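Local coordinates for protein flavodoxin (Aquifex aeolicus, PDB 2ARK) that probably serves as a low-potential electron donor to a number of redox enzymes, carrying its electrons on an FMN cofactor, at residues I90-S95 and R155-R160; F133-G138 and K151-R156; L121-T126 and A162-I167; L24-A29 and T35-K40; V9-D12 and T18-M21. All blocks are in the same frame, centred on the assembly; numbering follows the deposited sequence.

Contact 1 of 5, residues I90-S95 and R155-R160; sequences IACAFS and RRLGRR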
# COMPACT_ATOMS: atom_id res chain seq x y z
N ILE A 90 1.49 19.50 7.14
CA ILE A 90 2.20 18.35 7.66
C ILE A 90 1.18 17.47 8.37
O ILE A 90 0.37 17.98 9.15
CB ILE A 90 3.34 18.79 8.62
CG1 ILE A 90 4.37 19.62 7.85
CG2 ILE A 90 4.00 17.59 9.28
CD1 ILE A 90 5.35 20.37 8.70
N ALA A 91 1.20 16.17 8.07
CA ALA A 91 0.19 15.23 8.60
C ALA A 91 0.77 13.85 8.90
O ALA A 91 1.79 13.47 8.36
CB ALA A 91 -0.98 15.10 7.64
N CYS A 92 0.10 13.15 9.82
CA CYS A 92 0.35 11.74 10.17
C CYS A 92 -1.00 11.06 10.49
O CYS A 92 -2.04 11.71 10.38
CB CYS A 92 1.28 11.66 11.36
SG CYS A 92 0.66 12.57 12.82
N ALA A 93 -0.95 9.79 10.89
CA ALA A 93 -2.11 8.89 10.95
C ALA A 93 -2.08 8.12 12.24
O ALA A 93 -1.00 7.91 12.80
CB ALA A 93 -2.09 7.89 9.72
N PHE A 94 -3.23 7.66 12.72
CA PHE A 94 -3.24 6.65 13.82
C PHE A 94 -4.49 5.78 13.76
O PHE A 94 -5.50 6.17 13.14
CB PHE A 94 -3.04 7.28 15.19
CG PHE A 94 -4.07 8.35 15.56
CD1 PHE A 94 -3.91 9.68 15.12
CD2 PHE A 94 -5.15 8.03 16.41
CE1 PHE A 94 -4.84 10.66 15.48
CE2 PHE A 94 -6.09 9.02 16.79
CZ PHE A 94 -5.94 10.33 16.31
N SER A 95 -4.44 4.60 14.36
CA SER A 95 -5.53 3.65 14.16
C SER A 95 -5.53 2.54 15.20
O SER A 95 -4.46 2.09 15.67
CB SER A 95 -5.43 3.02 12.75
OG SER A 95 -6.56 2.20 12.44
N ARG A 155 1.10 9.50 22.48
CA ARG A 155 1.75 10.73 22.84
C ARG A 155 2.89 11.09 21.90
O ARG A 155 2.99 12.24 21.45
CB ARG A 155 2.25 10.62 24.27
CG ARG A 155 1.18 10.55 25.33
CD ARG A 155 1.81 10.84 26.72
NE ARG A 155 0.92 10.41 27.79
CZ ARG A 155 1.01 9.25 28.45
NH1 ARG A 155 2.00 8.40 28.17
NH2 ARG A 155 0.12 8.95 29.40
N ARG A 156 3.75 10.13 21.58
CA ARG A 156 4.91 10.41 20.73
C ARG A 156 4.55 10.95 19.34
O ARG A 156 5.24 11.86 18.82
CB ARG A 156 5.83 9.19 20.59
CG ARG A 156 7.17 9.53 19.92
CD ARG A 156 7.96 10.56 20.79
NE ARG A 156 7.89 10.14 22.19
CZ ARG A 156 8.75 9.31 22.77
NH1 ARG A 156 8.57 8.98 24.03
NH2 ARG A 156 9.79 8.84 22.11
N LEU A 157 3.50 10.39 18.74
CA LEU A 157 2.98 10.89 17.48
C LEU A 157 2.70 12.38 17.50
O LEU A 157 3.18 13.11 16.64
CB LEU A 157 1.74 10.12 17.06
CG LEU A 157 1.33 10.45 15.60
CD1 LEU A 157 2.32 9.83 14.51
CD2 LEU A 157 -0.09 10.07 15.35
N GLY A 158 1.92 12.84 18.48
CA GLY A 158 1.56 14.25 18.61
C GLY A 158 2.76 15.12 18.89
O GLY A 158 2.85 16.24 18.36
N ARG A 159 3.67 14.61 19.72
CA ARG A 159 4.98 15.20 20.04
C ARG A 159 5.80 15.47 18.77
O ARG A 159 6.28 16.58 18.57
CB ARG A 159 5.79 14.23 20.90
CG ARG A 159 6.68 14.80 21.97
CD ARG A 159 7.45 16.07 21.65
NE ARG A 159 7.22 17.01 22.72
CZ ARG A 159 8.09 17.45 23.62
NH1 ARG A 159 9.37 17.14 23.60
NH2 ARG A 159 7.65 18.28 24.54
N ARG A 160 5.98 14.43 17.96
CA ARG A 160 6.75 14.56 16.74
C ARG A 160 6.05 15.46 15.73
O ARG A 160 6.69 16.24 15.03
CB ARG A 160 7.10 13.18 16.16
CG ARG A 160 8.19 13.18 15.05
CD ARG A 160 9.56 13.77 15.45
NE ARG A 160 9.95 13.47 16.83
CZ ARG A 160 10.39 12.28 17.28
NH1 ARG A 160 10.50 11.24 16.46
NH2 ARG A 160 10.71 12.15 18.56
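L157 reaches from helix 148-168 down to strand 90-97 and makes every side-chain contact between the two segments. Its CG and both methyls rest on the sulfur of C92, with L157 CG 3.6 Å from C92 SG, and CD2 reaches on to the ring of F94, where it comes 3.8 Å from F94 CD1, the two side chains crossing at about a right angle. CG of L157 stands anti to the backbone N (chi1 -169°), which sends the branched end down between cysteine and phenylalanine. C92 and F94, two residues apart on the strand, both face the helix, and a small thiol beside a large ring leaves room for one branched leucine. With an alanine here, C92 SG and the F94 ring would probably lose their partner and a gap would open between helix and sheet.

Strand and helix run almost exactly antiparallel, at 175°, as expected where a helix packs on the parallel sheet of the flavodoxin-like alpha/beta sandwich. A93, between the two, points to the other face of that sheet, towards I111 of helix 104-117.

Backbone contact is slight: the carbonyl O of A93 lies 3.5 Å from L157 CD2, with no hydrogen bond between the segments. R155, R156 and R160 turn from the strand to acidic partners, R155 to E27 and both R156 and R160 to D127.

Contact 2 of 5, residues F133-G138 and K151-R156; sequences FTLHYG and KEACRR
The short, weakly bonded strand 133-135 runs at 26° to helix 151-156, their axes 8.6 Å apart, with L135 and A153 nearest in backbone. A153 suits this place because its single methyl lets the strand come close. The ring of F133 meets that methyl with its edge, in the ring plane, F133 CE1 lying 3.7 Å from A153 CB. L135 has its CG between the backbone N and the carbonyl carbon (chi1 55°), which brings both branches over the same alanine: CD1 sits 3.4 Å from A153 O, while CD2 lies against CA and CB. L135 CD1 also comes near R156 CB, at 4.3 Å.

Beyond that aliphatic start, R156 leads away from the strand into a salt-bridge network. R156 NH1 donates to E152 OE1 at 2.8 Å, on the anti side of the carboxylate and in the guanidinium plane. R155 NH1 donates to the other oxygen, E152 OE2, at 3.0 Å, so one glutamate holds two arginines by salt-bridging hydrogen bonds.

F133 also lies on W100 of the third subunit, which places the contact near a subunit interface. Within the chain, L135 packs on V125 of strand 121-128, and C154, pointing away from strand 133-135, touches M21 and L24 of helix 17-30.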
# COMPACT_ATOMS: atom_id res chain seq x y z
N PHE A 133 8.10 -1.91 20.68
CA PHE A 133 6.93 -1.13 20.40
C PHE A 133 7.27 0.20 19.72
O PHE A 133 7.92 1.08 20.32
CB PHE A 133 6.06 -0.93 21.66
CG PHE A 133 4.61 -0.75 21.35
CD1 PHE A 133 4.09 0.52 21.11
CD2 PHE A 133 3.78 -1.85 21.23
CE1 PHE A 133 2.75 0.69 20.75
CE2 PHE A 133 2.42 -1.69 20.90
CZ PHE A 133 1.91 -0.42 20.64
N THR A 134 6.79 0.35 18.48
CA THR A 134 7.07 1.54 17.68
C THR A 134 5.86 2.07 16.90
O THR A 134 4.71 1.69 17.17
CB THR A 134 8.33 1.35 16.80
OG1 THR A 134 8.77 2.61 16.31
CG2 THR A 134 8.12 0.36 15.65
N LEU A 135 6.09 2.99 15.96
CA LEU A 135 5.00 3.70 15.32
C LEU A 135 5.45 4.26 13.96
O LEU A 135 5.17 5.42 13.61
CB LEU A 135 4.45 4.79 16.26
CG LEU A 135 5.32 5.88 16.90
CD1 LEU A 135 4.51 7.19 17.00
CD2 LEU A 135 5.89 5.45 18.28
N HIS A 136 6.08 3.38 13.18
CA HIS A 136 6.72 3.75 11.92
C HIS A 136 5.83 4.40 10.85
O HIS A 136 6.32 5.20 10.04
CB HIS A 136 7.48 2.55 11.31
CG HIS A 136 8.67 2.14 12.09
ND1 HIS A 136 9.10 2.80 13.21
CD2 HIS A 136 9.56 1.13 11.89
CE1 HIS A 136 10.19 2.23 13.69
NE2 HIS A 136 10.49 1.21 12.90
N TYR A 137 4.56 4.00 10.82
CA TYR A 137 3.58 4.53 9.83
C TYR A 137 2.46 5.31 10.52
O TYR A 137 1.58 5.88 9.87
CB TYR A 137 3.09 3.43 8.85
CG TYR A 137 4.31 2.87 8.17
CD1 TYR A 137 4.91 1.68 8.62
CD2 TYR A 137 4.94 3.59 7.16
CE1 TYR A 137 6.12 1.20 8.02
CE2 TYR A 137 6.16 3.13 6.56
CZ TYR A 137 6.73 1.93 6.99
OH TYR A 137 7.92 1.48 6.40
N GLY A 138 2.53 5.34 11.84
CA GLY A 138 1.56 6.08 12.64
C GLY A 138 1.37 5.30 13.92
O GLY A 138 1.82 4.15 14.02
N LYS A 151 0.15 3.84 25.37
CA LYS A 151 -0.21 5.23 25.69
C LYS A 151 0.87 6.17 25.18
O LYS A 151 0.58 7.23 24.61
CB LYS A 151 -0.52 5.40 27.19
CG LYS A 151 -1.68 4.48 27.67
CD LYS A 151 -2.49 4.98 28.89
CE LYS A 151 -2.12 4.28 30.22
NZ LYS A 151 -3.06 4.58 31.41
N GLU A 152 2.12 5.73 25.32
CA GLU A 152 3.30 6.53 24.95
C GLU A 152 3.48 6.67 23.45
O GLU A 152 3.87 7.73 22.98
CB GLU A 152 4.58 6.02 25.65
CG GLU A 152 5.79 6.97 25.59
CD GLU A 152 5.50 8.43 25.98
OE1 GLU A 152 6.10 9.33 25.35
OE2 GLU A 152 4.68 8.69 26.90
N ALA A 153 3.17 5.60 22.69
CA ALA A 153 3.16 5.66 21.21
C ALA A 153 2.27 6.82 20.73
O ALA A 153 2.66 7.56 19.82
CB ALA A 153 2.68 4.34 20.63
N CYS A 154 1.10 6.96 21.36
CA CYS A 154 0.09 7.94 21.00
C CYS A 154 0.58 9.32 21.29
O CYS A 154 0.48 10.20 20.47
CB CYS A 154 -1.21 7.70 21.75
SG CYS A 154 -2.10 6.21 21.22
N ARG A 155 1.10 9.50 22.48
CA ARG A 155 1.75 10.73 22.84
C ARG A 155 2.89 11.09 21.90
O ARG A 155 2.99 12.24 21.45
CB ARG A 155 2.25 10.62 24.27
CG ARG A 155 1.18 10.55 25.33
CD ARG A 155 1.81 10.84 26.72
NE ARG A 155 0.92 10.41 27.79
CZ ARG A 155 1.01 9.25 28.45
NH1 ARG A 155 2.00 8.40 28.17
NH2 ARG A 155 0.12 8.95 29.40
N ARG A 156 3.75 10.13 21.58
CA ARG A 156 4.91 10.41 20.73
C ARG A 156 4.55 10.95 19.34
O ARG A 156 5.24 11.86 18.82
CB ARG A 156 5.83 9.19 20.59
CG ARG A 156 7.17 9.53 19.92
CD ARG A 156 7.96 10.56 20.79
NE ARG A 156 7.89 10.14 22.19
CZ ARG A 156 8.75 9.31 22.77
NH1 ARG A 156 8.57 8.98 24.03
NH2 ARG A 156 9.79 8.84 22.11

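Contact 3 of 5, residues L121-T126 and A162-I167; sequences LVFGVT and AEWVAI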
# COMPACT_ATOMS: atom_id res chain seq x y z
N LEU A 121 2.77 16.94 3.33
CA LEU A 121 4.00 16.24 3.68
C LEU A 121 3.62 15.31 4.84
O LEU A 121 3.18 15.80 5.90
CB LEU A 121 5.08 17.22 4.15
CG LEU A 121 5.96 18.15 3.31
CD1 LEU A 121 7.15 17.38 2.77
CD2 LEU A 121 5.24 18.91 2.18
N VAL A 122 3.77 13.99 4.64
CA VAL A 122 3.40 13.00 5.66
C VAL A 122 4.59 12.20 6.21
O VAL A 122 5.65 12.09 5.58
CB VAL A 122 2.29 12.05 5.15
CG1 VAL A 122 1.12 12.87 4.53
CG2 VAL A 122 2.85 11.06 4.12
N PHE A 123 4.41 11.65 7.39
CA PHE A 123 5.51 11.00 8.09
C PHE A 123 4.95 9.95 9.10
O PHE A 123 3.76 9.98 9.46
CB PHE A 123 6.34 12.08 8.85
CG PHE A 123 5.61 12.69 9.99
CD1 PHE A 123 4.70 13.74 9.79
CD2 PHE A 123 5.75 12.20 11.29
CE1 PHE A 123 4.00 14.31 10.87
CE2 PHE A 123 5.03 12.75 12.35
CZ PHE A 123 4.15 13.78 12.14
N GLY A 124 5.83 9.05 9.51
CA GLY A 124 5.65 8.19 10.68
C GLY A 124 6.82 8.44 11.62
O GLY A 124 7.64 9.35 11.37
N VAL A 125 6.93 7.65 12.68
CA VAL A 125 7.94 7.90 13.73
C VAL A 125 8.86 6.73 13.97
O VAL A 125 8.43 5.60 14.12
CB VAL A 125 7.27 8.33 15.08
CG1 VAL A 125 8.30 8.49 16.16
CG2 VAL A 125 6.50 9.62 14.90
N THR A 126 10.16 7.01 14.00
CA THR A 126 11.17 5.96 14.22
C THR A 126 11.27 5.52 15.68
O THR A 126 11.58 4.37 15.96
CB THR A 126 12.56 6.45 13.80
OG1 THR A 126 12.76 7.76 14.32
CG2 THR A 126 12.70 6.50 12.26
N ALA A 162 4.17 18.02 16.52
CA ALA A 162 4.34 19.38 17.02
C ALA A 162 5.77 19.86 16.78
O ALA A 162 6.00 21.02 16.44
CB ALA A 162 4.01 19.44 18.50
N GLU A 163 6.71 18.94 16.93
CA GLU A 163 8.12 19.18 16.65
C GLU A 163 8.39 19.45 15.17
O GLU A 163 9.16 20.34 14.86
CB GLU A 163 8.94 18.00 17.14
CG GLU A 163 9.06 17.96 18.67
CD GLU A 163 9.66 16.63 19.20
OE1 GLU A 163 9.62 15.61 18.46
OE2 GLU A 163 10.15 16.61 20.37
N TRP A 164 7.75 18.72 14.25
CA TRP A 164 7.95 18.99 12.82
C TRP A 164 7.32 20.34 12.44
O TRP A 164 7.88 21.11 11.65
CB TRP A 164 7.36 17.89 11.93
CG TRP A 164 8.06 16.54 11.94
CD1 TRP A 164 7.47 15.35 11.72
CD2 TRP A 164 9.46 16.26 12.16
NE1 TRP A 164 8.39 14.33 11.79
CE2 TRP A 164 9.62 14.85 12.05
CE3 TRP A 164 10.59 17.05 12.45
CZ2 TRP A 164 10.85 14.21 12.22
CZ3 TRP A 164 11.83 16.41 12.62
CH2 TRP A 164 11.94 14.99 12.50
N VAL A 165 6.14 20.63 13.01
CA VAL A 165 5.53 21.95 12.86
C VAL A 165 6.46 23.06 13.35
O VAL A 165 6.65 24.05 12.67
CB VAL A 165 4.17 22.05 13.57
CG1 VAL A 165 3.74 23.53 13.74
CG2 VAL A 165 3.12 21.22 12.82
N ALA A 166 7.07 22.85 14.51
CA ALA A 166 7.98 23.81 15.15
C ALA A 166 9.25 24.04 14.34
O ALA A 166 9.77 25.17 14.29
CB ALA A 166 8.34 23.32 16.54
N ILE A 167 9.77 22.97 13.75
CA ILE A 167 11.01 23.02 12.96
C ILE A 167 10.76 23.68 11.62
O ILE A 167 11.40 24.67 11.28
CB ILE A 167 11.63 21.60 12.78
CG1 ILE A 167 12.24 21.13 14.10
CG2 ILE A 167 12.70 21.58 11.68
CD1 ILE A 167 12.58 19.65 14.11
O HOH W 1 9.26 11.61 11.01
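F123 and W164 meet as a T-shaped aromatic pair, which fastens strand 121-128 of the flavodoxin-like alpha/beta sandwich to the C-terminal part of helix 148-168. The indole presents its edge to the face of the phenyl ring, with the planes at 88° and the centroid of its five-membered ring 4.4 Å from that of F123. W164 CD1 stands 3.4 Å above the phenyl plane, over its centre, and is almost equally far from all six ring carbons. NE1 lies over the same face but nearer the rim, 3.4 Å from F123 CD2. The weakly positive C-H edge of the indole, at CD1, is probably well matched to the electron-rich phenyl face, which explains why two aromatic residues suit these facing positions.

Each side chain is directed into the pair by its first torsion. In F123, CG lies between the backbone N and the carbonyl carbon (chi1 69°), whereas in W164 it lies anti to the carbonyl carbon (chi1 -70°). The two backbones can therefore stay well apart, F123 CA and W164 CA, the nearest pair, being 9.6 Å from each other, and the rings span the distance.

F123 also touches L161 of the same helix, and W164 packs on L176 of helix 175-181 and on L121 of the second subunit, so the pair is enclosed near a subunit interface. The buried indole N-H is satisfied through one water in the plane of the indole: W164 NE1 donates to its oxygen at 3.0 Å, and that water donates to G124 O at 2.8 Å.

Contact 4 of 5, residues L24-A29 and T35-K40; sequences LVAEGA and TEVRLK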
# COMPACT_ATOMS: atom_id res chain seq x y z
N LEU A 24 -4.60 11.23 23.61
CA LEU A 24 -3.19 11.04 23.94
C LEU A 24 -2.27 11.67 22.91
O LEU A 24 -1.24 12.24 23.28
CB LEU A 24 -2.88 9.56 24.09
CG LEU A 24 -3.42 8.94 25.39
CD1 LEU A 24 -3.54 7.42 25.28
CD2 LEU A 24 -2.60 9.37 26.62
N VAL A 25 -2.66 11.60 21.63
CA VAL A 25 -1.95 12.32 20.57
C VAL A 25 -1.95 13.84 20.86
O VAL A 25 -0.92 14.51 20.77
CB VAL A 25 -2.54 12.01 19.14
CG1 VAL A 25 -1.87 12.88 18.07
CG2 VAL A 25 -2.39 10.55 18.81
N ALA A 26 -3.12 14.34 21.24
CA ALA A 26 -3.36 15.75 21.48
C ALA A 26 -2.56 16.24 22.68
O ALA A 26 -2.00 17.35 22.65
CB ALA A 26 -4.82 15.99 21.71
N GLU A 27 -2.55 15.42 23.74
CA GLU A 27 -1.68 15.63 24.88
C GLU A 27 -0.20 15.58 24.46
O GLU A 27 0.59 16.40 24.90
CB GLU A 27 -1.97 14.58 25.95
CG GLU A 27 -1.10 14.71 27.18
CD GLU A 27 -1.07 13.44 28.01
OE1 GLU A 27 0.02 13.07 28.51
OE2 GLU A 27 -2.14 12.81 28.16
N GLY A 28 0.17 14.63 23.61
CA GLY A 28 1.51 14.59 23.02
C GLY A 28 1.93 15.93 22.42
O GLY A 28 3.01 16.42 22.73
N ALA A 29 1.07 16.53 21.59
CA ALA A 29 1.37 17.79 20.91
C ALA A 29 1.41 18.97 21.86
O ALA A 29 2.25 19.86 21.73
CB ALA A 29 0.37 18.05 19.79
N THR A 35 2.79 25.13 21.33
CA THR A 35 1.97 24.45 20.36
C THR A 35 0.53 24.52 20.83
O THR A 35 0.20 24.20 21.98
CB THR A 35 2.38 22.98 20.18
OG1 THR A 35 3.77 22.91 19.85
CG2 THR A 35 1.54 22.31 19.08
N GLU A 36 -0.32 24.95 19.91
CA GLU A 36 -1.75 25.02 20.12
C GLU A 36 -2.47 23.83 19.43
O GLU A 36 -2.16 23.50 18.28
CB GLU A 36 -2.23 26.33 19.55
CG GLU A 36 -3.59 26.65 19.96
CD GLU A 36 -4.03 27.96 19.42
OE1 GLU A 36 -3.38 28.47 18.47
OE2 GLU A 36 -5.03 28.48 19.95
N VAL A 37 -3.42 23.22 20.12
CA VAL A 37 -4.07 21.99 19.63
C VAL A 37 -5.61 22.11 19.55
O VAL A 37 -6.24 22.63 20.46
CB VAL A 37 -3.61 20.75 20.47
CG1 VAL A 37 -4.31 19.44 20.03
CG2 VAL A 37 -2.10 20.60 20.40
N ARG A 38 -6.20 21.64 18.46
CA ARG A 38 -7.65 21.50 18.37
C ARG A 38 -7.89 20.01 18.30
O ARG A 38 -7.22 19.34 17.51
CB ARG A 38 -8.21 22.22 17.13
CG ARG A 38 -8.94 23.46 17.45
CD ARG A 38 -8.48 24.73 16.72
NE ARG A 38 -9.35 25.09 15.61
CZ ARG A 38 -9.59 26.32 15.18
NH1 ARG A 38 -9.05 27.38 15.76
NH2 ARG A 38 -10.41 26.50 14.16
N LEU A 39 -8.78 19.48 19.14
CA LEU A 39 -9.20 18.05 19.10
C LEU A 39 -10.67 17.94 18.65
O LEU A 39 -11.58 18.46 19.33
CB LEU A 39 -9.00 17.41 20.46
CG LEU A 39 -9.44 15.98 20.76
CD1 LEU A 39 -8.77 14.92 19.82
CD2 LEU A 39 -9.19 15.65 22.24
N LYS A 40 -10.91 17.32 17.50
CA LYS A 40 -12.31 17.18 17.00
C LYS A 40 -12.67 15.77 16.55
O LYS A 40 -11.86 15.12 15.95
CB LYS A 40 -12.59 18.14 15.83
CG LYS A 40 -12.10 19.58 16.02
CD LYS A 40 -13.17 20.55 16.46
CE LYS A 40 -12.52 21.94 16.71
NZ LYS A 40 -13.45 23.18 16.73
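V37 projects from strand 35-41 as a forked bump and straddles the step between A26 and A29, two alanines about one helical turn apart on helix 17-30. Its CG1 lies 3.9 Å from A26 CB and its CG2 3.6 Å from A29 CB, so each methyl of the fork meets one methyl of the helix, while the carbonyl oxygen of A26 lies near both branches. With CG1 anti to the backbone N (chi1 178°), CG2 falls beside the N, and the fork opens along the helix. The alanines make the hollow: their short side chains present a shallow surface in which a beta-branched residue fits, and they allow the axes of helix and strand to approach to 8.5 Å. A glycine in place of V37 would probably open a gap over A26 and A29 by removing the valine methyls on which they pack.

Lesser contacts flank this one. At the start of the strand, T35 sets its CB 3.5 Å from A29 O, while its hydroxyl is hydrogen-bonded to L32 O in the connecting turn. At the other end L39 only grazes the helix, with CD2 4.4 Å from A26 CB. The alternating residues E36 and R38 point away from the helix, R38 pairing with D49, as suits a strand with one apolar and one polar face.

Helix and strand run antiparallel at 166° and form the second half of the beta-alpha-beta unit made by strand 5-11, helix 17-30 and strand 35-41. V9 of the neighbouring strand 5-11 touches both A26 and L39, and helix 148-168 lies beside helix 17-30, where L24 packs on C154.

Contact 5 of 5, residues V9-D12 and T18-M21; sequences VIYD and TKKM. With PO4 (phosphate ion), chain G.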
# COMPACT_ATOMS: atom_id res chain seq x y z
N VAL A 9 -5.99 17.56 15.74
CA VAL A 9 -6.17 16.13 15.91
C VAL A 9 -7.63 15.86 15.57
O VAL A 9 -8.52 16.32 16.25
CB VAL A 9 -5.81 15.63 17.34
CG1 VAL A 9 -5.93 14.09 17.43
CG2 VAL A 9 -4.42 16.08 17.69
N ILE A 10 -7.86 15.14 14.48
CA ILE A 10 -9.22 14.88 14.02
C ILE A 10 -9.38 13.35 13.97
O ILE A 10 -8.49 12.68 13.51
CB ILE A 10 -9.49 15.60 12.66
CG1 ILE A 10 -10.92 15.47 12.23
CG2 ILE A 10 -8.53 15.11 11.51
CD1 ILE A 10 -11.07 15.74 10.69
N TYR A 11 -10.48 12.80 14.50
CA TYR A 11 -10.62 11.32 14.59
C TYR A 11 -12.06 10.87 14.32
O TYR A 11 -13.01 11.62 14.58
CB TYR A 11 -10.15 10.78 15.96
CG TYR A 11 -11.03 11.28 17.07
CD1 TYR A 11 -12.09 10.52 17.53
CD2 TYR A 11 -10.86 12.56 17.58
CE1 TYR A 11 -12.96 11.02 18.50
CE2 TYR A 11 -11.70 13.05 18.56
CZ TYR A 11 -12.74 12.28 19.02
OH TYR A 11 -13.58 12.79 19.97
N ASP A 12 -12.20 9.66 13.78
CA ASP A 12 -13.44 8.92 13.82
C ASP A 12 -13.26 7.80 14.85
O ASP A 12 -12.13 7.50 15.26
CB ASP A 12 -13.76 8.35 12.45
CG ASP A 12 -15.22 7.87 12.33
OD1 ASP A 12 -15.98 8.02 13.29
OD2 ASP A 12 -15.60 7.32 11.29
N THR A 18 -10.19 4.72 19.36
CA THR A 18 -9.50 5.76 18.60
C THR A 18 -9.65 7.15 19.24
O THR A 18 -8.70 7.96 19.14
CB THR A 18 -9.87 5.75 17.08
OG1 THR A 18 -9.76 4.40 16.60
CG2 THR A 18 -8.92 6.64 16.24
N LYS A 19 -10.78 7.41 19.94
CA LYS A 19 -10.94 8.63 20.75
C LYS A 19 -9.91 8.68 21.88
O LYS A 19 -9.28 9.70 22.09
CB LYS A 19 -12.38 8.82 21.31
CG LYS A 19 -12.69 10.31 21.77
CD LYS A 19 -13.67 10.45 22.93
CE LYS A 19 -14.07 11.91 23.22
NZ LYS A 19 -15.53 12.08 23.75
N LYS A 20 -9.72 7.59 22.60
CA LYS A 20 -8.69 7.52 23.63
C LYS A 20 -7.27 7.74 23.04
O LYS A 20 -6.49 8.51 23.60
CB LYS A 20 -8.79 6.21 24.44
CG LYS A 20 -9.85 6.26 25.57
CD LYS A 20 -11.30 6.27 25.02
CE LYS A 20 -12.33 7.17 25.82
NZ LYS A 20 -13.60 7.47 25.01
N MSE A 21 -6.97 7.12 21.90
CA MSE A 21 -5.73 7.44 21.17
C MSE A 21 -5.62 8.91 20.82
O MSE A 21 -4.57 9.49 20.98
CB MSE A 21 -5.61 6.66 19.87
CG MSE A 21 -5.62 5.17 20.02
SE MSE A 21 -5.36 4.28 18.30
CE MSE A 21 -3.35 4.47 18.14
P PO4 G . -12.63 2.79 17.74
O1 PO4 G . -11.74 1.63 17.38
O2 PO4 G . -13.96 2.59 17.14
O3 PO4 G . -12.89 2.85 19.20
O4 PO4 G . -12.10 4.07 17.23
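Y11 lays its ring obliquely against the start of helix 17-30, and the methylenes of K19 run across it. This is the tight part of the contact. K19 CG lies 3.4 Å from Y11 CE1 and 3.2 Å from Y11 OH, while K19 CB approaches the same flank of the ring. In Y11, CG sits between the backbone N and the carbonyl carbon (chi1 65°), which swings the ring over to the helix. Next to it T18 packs against the strand's end: its CB is 3.4 Å from D12 O, and its CG2 also lies close to that oxygen.

The solvent side is the far end of K19, which is partly exposed. A long lysine suits this place because its aliphatic part can line an aromatic ring while its end leads away from the strand, the chain bending at chi2 and chi4 on the way.

A separate polar site lies at T18, which holds a phosphate ion, probably taken up from the crystallisation liquor. T18 N donates to O4 of the phosphate at 2.9 Å and more weakly to O3. T18 OG1 also lies very close to O4, at a distance too short to be trusted. T15 N is a further donor, so the ion sits at the N-terminal end of the helix, where the helix dipole would favour an anion. In flavodoxins the loop after the first strand binds the FMN phosphate, and this ion probably marks that site.

D12 turns away to S68. Strand 5-11 lies between strands 35-41 and 55-61, Y11 meets L39 and H41, and T18 and M21, here selenomethionine, pack on F94 of strand 90-97.

How the contacts relate
Contacts 1, 2 and 3 share helix 148-168 and read along it: contact 2 near its start, contact 1 in the middle and contact 3 towards its end, with contact 1 about 8 Å, centre to centre, from each of the other two. Contact 5 lies at the start of helix 17-30 and contact 4 towards its end, about 10 Å apart between centres. The two helices are joined where R155 NE meets E27 OE1 at 2.9 Å, linking contacts 1 and 2 to contact 4. F94 brings contact 1 up to contact 5, whose phosphate probably marks the FMN phosphate site. Contact 3 is the farthest from contact 5, about 18 Å between centres, on the opposite side of the chain's centre.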